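2-dehydro-3-deoxy-d-gluconate/2-dehydro-3-deoxy-phosphogluconate aldolase (Picrophilus torridus, PDB 4UXD) is an aldolase of the dihydrodipicolinate synthase family, built as a beta/alpha (TIM) barrel with additional C-terminal helices and assembled from four chains. Local coordinates at residues T228-G233 against I257-K262; R189-M194 against L218-G223. All blocks are in the same frame, centred on the assembly; numbering follows the deposited sequence.

Interaction 1: T228-G233 against I257-K262; sequences TNFSDG and IPLMKK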
ATOM      1  N   THR A 228     -11.057  26.593  -8.220  1.00 17.07           N
ATOM      2  CA  THR A 228     -12.006  27.605  -8.675  1.00 30.89           C
ATOM      3  C   THR A 228     -12.636  28.369  -7.498  1.00 32.26           C
ATOM      4  O   THR A 228     -13.305  29.370  -7.703  1.00 19.57           O
ATOM      5  CB  THR A 228     -13.130  26.998  -9.542  1.00 26.58           C
ATOM      6  OG1 THR A 228     -13.884  26.046  -8.777  1.00 23.57           O
ATOM      7  CG2 THR A 228     -12.541  26.320 -10.758  1.00 29.30           C
ATOM      8  N   ASN A 229     -12.403  27.907  -6.274  1.00 21.78           N
ATOM      9  CA  ASN A 229     -12.893  28.606  -5.101  1.00 29.02           C
ATOM     10  C   ASN A 229     -12.237  29.985  -4.922  1.00 35.94           C
ATOM     11  O   ASN A 229     -12.737  30.819  -4.172  1.00 33.01           O
ATOM     12  CB  ASN A 229     -12.658  27.760  -3.847  1.00 28.23           C
ATOM     13  CG  ASN A 229     -13.688  26.675  -3.674  1.00 25.87           C
ATOM     14  OD1 ASN A 229     -14.781  26.924  -3.169  1.00 20.58           O
ATOM     15  ND2 ASN A 229     -13.346  25.456  -4.087  1.00 23.73           N
ATOM     16  N   PHE A 230     -11.118  30.217  -5.602  1.00 34.62           N
ATOM     17  CA  PHE A 230     -10.359  31.449  -5.428  1.00 30.04           C
ATOM     18  C   PHE A 230      -9.428  31.729  -6.604  1.00 30.27           C
ATOM     19  O   PHE A 230      -8.548  32.574  -6.520  1.00 35.18           O
ATOM     20  CB  PHE A 230      -9.555  31.380  -4.135  1.00 39.84           C
ATOM     21  CG  PHE A 230      -8.985  30.026  -3.863  1.00 34.77           C
ATOM     22  CD1 PHE A 230      -7.823  29.615  -4.482  1.00 36.41           C
ATOM     23  CD2 PHE A 230      -9.635  29.149  -3.012  1.00 34.00           C
ATOM     24  CE1 PHE A 230      -7.316  28.360  -4.240  1.00 38.41           C
ATOM     25  CE2 PHE A 230      -9.132  27.898  -2.767  1.00 29.54           C
ATOM     26  CZ  PHE A 230      -7.974  27.501  -3.377  1.00 31.13           C
ATOM     27  N   SER A 231      -9.642  31.029  -7.708  1.00 31.87           N
ATOM     28  CA  SER A 231      -8.838  31.223  -8.901  1.00 31.03           C
ATOM     29  C   SER A 231      -9.651  30.925 -10.155  1.00 38.39           C
ATOM     30  O   SER A 231     -10.367  29.924 -10.220  1.00 37.04           O
ATOM     31  CB  SER A 231      -7.599  30.340  -8.848  1.00 26.39           C
ATOM     32  OG  SER A 231      -6.805  30.528  -9.996  1.00 24.50           O
ATOM     33  N   ASP A 232      -9.548  31.810 -11.142  1.00 35.45           N
ATOM     34  CA  ASP A 232     -10.247  31.637 -12.410  1.00 46.87           C
ATOM     35  C   ASP A 232      -9.421  30.821 -13.425  1.00 44.98           C
ATOM     36  O   ASP A 232      -9.893  30.536 -14.534  1.00 36.43           O
ATOM     37  CB  ASP A 232     -10.587  33.007 -13.005  1.00 47.09           C
ATOM     38  CG  ASP A 232      -9.337  33.810 -13.375  1.00 52.40           C
ATOM     39  OD1 ASP A 232      -8.259  33.550 -12.791  1.00 49.78           O
ATOM     40  OD2 ASP A 232      -9.428  34.699 -14.247  1.00 41.88           O
ATOM     41  N   GLY A 233      -8.194  30.469 -13.041  1.00 36.70           N
ATOM     42  CA  GLY A 233      -7.269  29.748 -13.910  1.00 37.84           C
ATOM     43  C   GLY A 233      -7.883  28.579 -14.660  1.00 36.01           C
ATOM     44  O   GLY A 233      -7.820  28.515 -15.885  1.00 35.79           O
ATOM     45  N   ILE A 257      -1.105  24.277 -12.316  1.00 36.88           N
ATOM     46  CA  ILE A 257      -0.196  23.253 -11.796  1.00 39.70           C
ATOM     47  C   ILE A 257       0.704  23.796 -10.696  1.00 36.96           C
ATOM     48  O   ILE A 257       0.948  23.105  -9.711  1.00 32.61           O
ATOM     49  CB  ILE A 257       0.671  22.636 -12.938  1.00 45.51           C
ATOM     50  CG1 ILE A 257      -0.160  21.626 -13.720  1.00 37.10           C
ATOM     51  CG2 ILE A 257       1.936  21.937 -12.395  1.00 38.46           C
ATOM     52  CD1 ILE A 257       0.407  21.275 -15.055  1.00 46.14           C
ATOM     53  N   PRO A 258       1.216  25.028 -10.862  1.00 40.43           N
ATOM     54  CA  PRO A 258       2.043  25.567  -9.780  1.00 40.21           C
ATOM     55  C   PRO A 258       1.218  25.904  -8.551  1.00 28.90           C
ATOM     56  O   PRO A 258       1.710  25.754  -7.430  1.00 25.80           O
ATOM     57  CB  PRO A 258       2.667  26.814 -10.410  1.00 40.77           C
ATOM     58  CG  PRO A 258       2.663  26.514 -11.861  1.00 40.59           C
ATOM     59  CD  PRO A 258       1.358  25.829 -12.085  1.00 35.08           C
ATOM     60  N   LEU A 259      -0.027  26.321  -8.763  1.00 30.63           N
ATOM     61  CA  LEU A 259      -0.958  26.534  -7.649  1.00 33.28           C
ATOM     62  C   LEU A 259      -1.322  25.229  -6.939  1.00 33.25           C
ATOM     63  O   LEU A 259      -1.377  25.180  -5.699  1.00 26.35           O
ATOM     64  CB  LEU A 259      -2.241  27.208  -8.131  1.00 24.04           C
ATOM     65  CG  LEU A 259      -3.242  27.446  -7.003  1.00 28.25           C
ATOM     66  CD1 LEU A 259      -2.687  28.453  -5.999  1.00 23.83           C
ATOM     67  CD2 LEU A 259      -4.573  27.883  -7.558  1.00 18.08           C
ATOM     68  N   MET A 260      -1.594  24.190  -7.733  1.00 36.05           N
ATOM     69  CA  MET A 260      -1.888  22.860  -7.201  1.00 35.18           C
ATOM     70  C   MET A 260      -0.726  22.305  -6.371  1.00 29.82           C
ATOM     71  O   MET A 260      -0.941  21.520  -5.449  1.00 27.83           O
ATOM     72  CB  MET A 260      -2.221  21.880  -8.332  1.00 31.30           C
ATOM     73  CG  MET A 260      -3.670  21.934  -8.845  1.00 26.92           C
ATOM     74  SD  MET A 260      -4.892  21.695  -7.526  1.00 26.54           S
ATOM     75  CE  MET A 260      -4.747  19.962  -7.125  1.00 28.39           C
ATOM     76  N   LYS A 261       0.499  22.709  -6.696  1.00 30.96           N
ATOM     77  CA  LYS A 261       1.663  22.244  -5.956  1.00 25.35           C
ATOM     78  C   LYS A 261       1.733  22.930  -4.605  1.00 40.72           C
ATOM     79  O   LYS A 261       1.988  22.279  -3.589  1.00 37.18           O
ATOM     80  CB  LYS A 261       2.952  22.506  -6.722  1.00 30.75           C
ATOM     81  CG  LYS A 261       4.202  21.989  -6.001  1.00 51.75           C
ATOM     82  CD  LYS A 261       5.474  22.327  -6.777  1.00 61.73           C
ATOM     83  CE  LYS A 261       6.728  21.931  -6.011  1.00 59.00           C
ATOM     84  NZ  LYS A 261       7.941  22.637  -6.512  1.00 40.35           N
ATOM     85  N   LYS A 262       1.533  24.250  -4.614  1.00 42.96           N
ATOM     86  CA  LYS A 262       1.457  25.034  -3.386  1.00 32.25           C
ATOM     87  C   LYS A 262       0.417  24.418  -2.451  1.00 35.65           C
ATOM     88  O   LYS A 262       0.726  24.092  -1.311  1.00 38.58           O
ATOM     89  CB  LYS A 262       1.100  26.498  -3.685  1.00 38.57           C
ATOM     90  CG  LYS A 262       2.212  27.332  -4.295  1.00 54.36           C
ATOM     91  CD  LYS A 262       3.159  27.890  -3.228  1.00 78.57           C
ATOM     92  CE  LYS A 262       4.205  28.838  -3.814  1.00 78.34           C
ATOM     93  NZ  LYS A 262       5.069  29.457  -2.762  1.00 84.71           N
TER
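The Phe230 ring meets Leu259 with its edge: methyl CD2 of Leu259 lies close to the ring plane and 4.3 Å from CE1 of Phe230. Tyr275, outside the two segments, stacks with this ring; the leucine contact is at the edge. The same Leu259 methyl also approaches Ser231, with CD2 of Leu259 4.1 Å from CB of Ser231. One branch of the leucine therefore serves both loop residues, sitting where the phenylalanine edge and the serine methylene converge. Two features bring it there. The Leu259 side chain leaves the helix toward the loop, and its CG is anti to the backbone N (chi1 180°), which carries the branch outward across the gap. That gap is considerable: the nearest alpha carbons, CA of Ser231 and CA of Leu259, are 9.3 Å apart. With 85 Å² buried in total and no hydrogen bond between the segments, the evidence is for a small, purely apolar contact. Ser231 divides its side chain between two tasks. While CB faces the leucine, OG accepts a weak hydrogen bond from N of Gly233 over 3.3 Å at an N-H...O angle of 160°. This is a capping bond that links the Ser231 side chain to the first residue of helix 233-240. The loop, which follows strand 222-224, is also anchored at Asn229: its ND2 bonds to the carbonyl O of Pro31 and its OD1 accepts from N of Ile33. On the other side stands helix 245-264, whose Leu263 also touches Phe230, and helix 270-279 completes the setting, with Phe276 packing on Phe230.

Interaction 2: R189-M194 against L218-G223; sequences RGFMEM and LGASGG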
ATOM      1  N   ARG A 189      -4.711   5.796 -16.520  1.00 24.79           N
ATOM      2  CA  ARG A 189      -5.296   4.587 -17.129  1.00 28.41           C
ATOM      3  C   ARG A 189      -6.727   4.339 -16.666  1.00 30.00           C
ATOM      4  O   ARG A 189      -7.613   4.034 -17.472  1.00 23.99           O
ATOM      5  CB  ARG A 189      -4.482   3.357 -16.799  1.00 21.25           C
ATOM      6  CG  ARG A 189      -3.243   3.205 -17.617  1.00 23.53           C
ATOM      7  CD  ARG A 189      -2.120   2.749 -16.733  1.00 22.00           C
ATOM      8  NE  ARG A 189      -1.231   1.814 -17.393  1.00 35.08           N
ATOM      9  CZ  ARG A 189      -0.436   0.980 -16.732  1.00 38.53           C
ATOM     10  NH1 ARG A 189      -0.440   0.978 -15.402  1.00 38.57           N
ATOM     11  NH2 ARG A 189       0.356   0.154 -17.393  1.00 34.89           N
ATOM     12  N   GLY A 190      -6.926   4.455 -15.354  1.00 25.96           N
ATOM     13  CA  GLY A 190      -8.233   4.276 -14.748  1.00 24.76           C
ATOM     14  C   GLY A 190      -9.238   5.279 -15.289  1.00 24.38           C
ATOM     15  O   GLY A 190     -10.394   4.939 -15.544  1.00 15.06           O
ATOM     16  N   PHE A 191      -8.786   6.515 -15.473  1.00 18.97           N
ATOM     17  CA  PHE A 191      -9.631   7.561 -16.013  1.00 19.74           C
ATOM     18  C   PHE A 191     -10.032   7.251 -17.457  1.00 28.65           C
ATOM     19  O   PHE A 191     -11.165   7.501 -17.863  1.00 24.43           O
ATOM     20  CB  PHE A 191      -8.925   8.917 -15.949  1.00 23.46           C
ATOM     21  CG  PHE A 191      -9.817  10.074 -16.301  1.00 27.85           C
ATOM     22  CD1 PHE A 191     -10.785  10.511 -15.412  1.00 22.39           C
ATOM     23  CD2 PHE A 191      -9.698  10.718 -17.524  1.00 30.72           C
ATOM     24  CE1 PHE A 191     -11.608  11.568 -15.737  1.00 25.22           C
ATOM     25  CE2 PHE A 191     -10.527  11.777 -17.856  1.00 26.84           C
ATOM     26  CZ  PHE A 191     -11.482  12.202 -16.965  1.00 22.77           C
ATOM     27  N   MET A 192      -9.102   6.714 -18.240  1.00 30.18           N
ATOM     28  CA  MET A 192      -9.427   6.364 -19.612  1.00 22.56           C
ATOM     29  C   MET A 192     -10.466   5.224 -19.648  1.00 24.60           C
ATOM     30  O   MET A 192     -11.342   5.215 -20.516  1.00 19.65           O
ATOM     31  CB  MET A 192      -8.162   5.985 -20.380  1.00 22.39           C
ATOM     32  CG  MET A 192      -7.136   7.109 -20.494  1.00 36.48           C
ATOM     33  SD  MET A 192      -5.572   6.578 -21.220  1.00 36.33           S
ATOM     34  CE  MET A 192      -5.855   7.016 -22.940  1.00 33.36           C
ATOM     35  N   GLU A 193     -10.375   4.263 -18.724  1.00 23.08           N
ATOM     36  CA  GLU A 193     -11.436   3.254 -18.610  1.00 19.57           C
ATOM     37  C   GLU A 193     -12.776   3.941 -18.393  1.00 22.83           C
ATOM     38  O   GLU A 193     -13.751   3.584 -19.051  1.00 30.18           O
ATOM     39  CB  GLU A 193     -11.181   2.257 -17.471  1.00 16.91           C
ATOM     40  CG  GLU A 193      -9.991   1.281 -17.713  1.00 30.55           C
ATOM     41  CD  GLU A 193      -9.682   0.381 -16.496  1.00 26.61           C
ATOM     42  OE1 GLU A 193      -9.394   0.906 -15.399  1.00 36.43           O
ATOM     43  OE2 GLU A 193      -9.718  -0.848 -16.625  1.00 19.61           O
ATOM     44  N   MET A 194     -12.828   4.927 -17.483  1.00 22.73           N
ATOM     45  CA  MET A 194     -14.067   5.657 -17.203  1.00 21.48           C
ATOM     46  C   MET A 194     -14.539   6.405 -18.467  1.00 30.50           C
ATOM     47  O   MET A 194     -15.740   6.406 -18.799  1.00 26.98           O
ATOM     48  CB  MET A 194     -13.899   6.651 -16.035  1.00 20.35           C
ATOM     49  CG  MET A 194     -13.667   6.046 -14.630  1.00 25.91           C
ATOM     50  SD  MET A 194     -14.949   4.906 -13.997  1.00 25.08           S
ATOM     51  CE  MET A 194     -14.878   5.201 -12.236  1.00 27.74           C
ATOM     52  N   LEU A 218      -8.343  13.826 -24.047  1.00 30.84           N
ATOM     53  CA  LEU A 218      -8.819  12.453 -24.119  1.00 23.03           C
ATOM     54  C   LEU A 218     -10.347  12.332 -24.180  1.00 30.95           C
ATOM     55  O   LEU A 218     -10.880  11.219 -24.198  1.00 25.12           O
ATOM     56  CB  LEU A 218      -8.294  11.678 -22.907  1.00 28.17           C
ATOM     57  CG  LEU A 218      -6.787  11.481 -22.826  1.00 21.17           C
ATOM     58  CD1 LEU A 218      -6.368  10.890 -21.493  1.00 25.24           C
ATOM     59  CD2 LEU A 218      -6.328  10.584 -23.960  1.00 25.85           C
ATOM     60  N   GLY A 219     -11.047  13.467 -24.181  1.00 26.56           N
ATOM     61  CA  GLY A 219     -12.488  13.468 -24.312  1.00 19.76           C
ATOM     62  C   GLY A 219     -13.298  13.720 -23.038  1.00 31.67           C
ATOM     63  O   GLY A 219     -14.506  13.482 -23.037  1.00 25.65           O
ATOM     64  N   ALA A 220     -12.674  14.206 -21.964  1.00 29.75           N
ATOM     65  CA  ALA A 220     -13.437  14.495 -20.736  1.00 33.92           C
ATOM     66  C   ALA A 220     -14.508  15.567 -20.952  1.00 31.66           C
ATOM     67  O   ALA A 220     -14.284  16.559 -21.657  1.00 30.84           O
ATOM     68  CB  ALA A 220     -12.509  14.932 -19.619  1.00 30.07           C
ATOM     69  N   SER A 221     -15.660  15.385 -20.310  1.00 29.98           N
ATOM     70  CA  SER A 221     -16.741  16.368 -20.396  1.00 37.34           C
ATOM     71  C   SER A 221     -16.389  17.672 -19.674  1.00 34.46           C
ATOM     72  O   SER A 221     -17.050  18.689 -19.872  1.00 35.00           O
ATOM     73  CB  SER A 221     -18.038  15.794 -19.826  1.00 25.36           C
ATOM     74  OG  SER A 221     -18.227  14.462 -20.260  1.00 28.38           O
ATOM     75  N   GLY A 222     -15.340  17.642 -18.855  1.00 29.02           N
ATOM     76  CA  GLY A 222     -14.893  18.821 -18.125  1.00 30.79           C
ATOM     77  C   GLY A 222     -14.240  18.445 -16.803  1.00 33.31           C
ATOM     78  O   GLY A 222     -13.864  17.290 -16.591  1.00 29.73           O
ATOM     79  N   GLY A 223     -14.107  19.416 -15.908  1.00 29.10           N
ATOM     80  CA  GLY A 223     -13.470  19.174 -14.629  1.00 28.91           C
ATOM     81  C   GLY A 223     -14.278  19.582 -13.413  1.00 27.79           C
ATOM     82  O   GLY A 223     -15.124  20.471 -13.478  1.00 29.53           O
TER
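Phe191 and Met192 reach across from a helical turn in which the carbonyl O of Arg189 is bonded twice: by N of Glu193, at 3.0 Å, and by a glycerol that probably comes from the crystallisation liquor. Phe191 presents its ring edge to the loop. CB of Ala220 lies in the ring plane, 3.9 Å from CZ and 4.1 Å from CE2 of Phe191; CG anti to the backbone N (chi1 -171°) directs the ring there. Met192 and Leu218 form the second pair, their side chains set obliquely across one another. Here CE of Met192 is 3.7 Å from CD2 of Leu218, and CG of Met192 is 4.0 Å from CD1 of Leu218. The turn about the CG-SD bond (chi3 95°) brings CE over to the leucine. Between the two receiving residues, Gly219 has a positive phi of 104° and ends helix 212-217 in a Schellman motif. Nearby, Arg189 NE makes a salt bridge with Asp210 of the second subunit, and Leu218 packs on Thr214 of that subunit. The arrangement is characteristic of a TIM barrel: helix 188-195, in the outer layer, packs against the turn that leads from the next helix into strand 222-224.

In the fold
Interaction 2 closes before interaction 1 opens, so the two are in series along the chain. Strand 222-224 joins them: the loop of interaction 2 runs into this strand, and the loop of interaction 1 follows it. Their centres are 21 Å apart and their nearest atoms about 7 Å apart, without touching; each centre is about 15 Å from the centre of the chain. Interaction 2 ties helix 188-195 to the turn entering the strand, whereas interaction 1 ties the loop leaving it to helix 245-264. Two separate apolar contacts thus lie at the connections before and after the last barrel strand, one beside a subunit interface and the other beside the C-terminal helices.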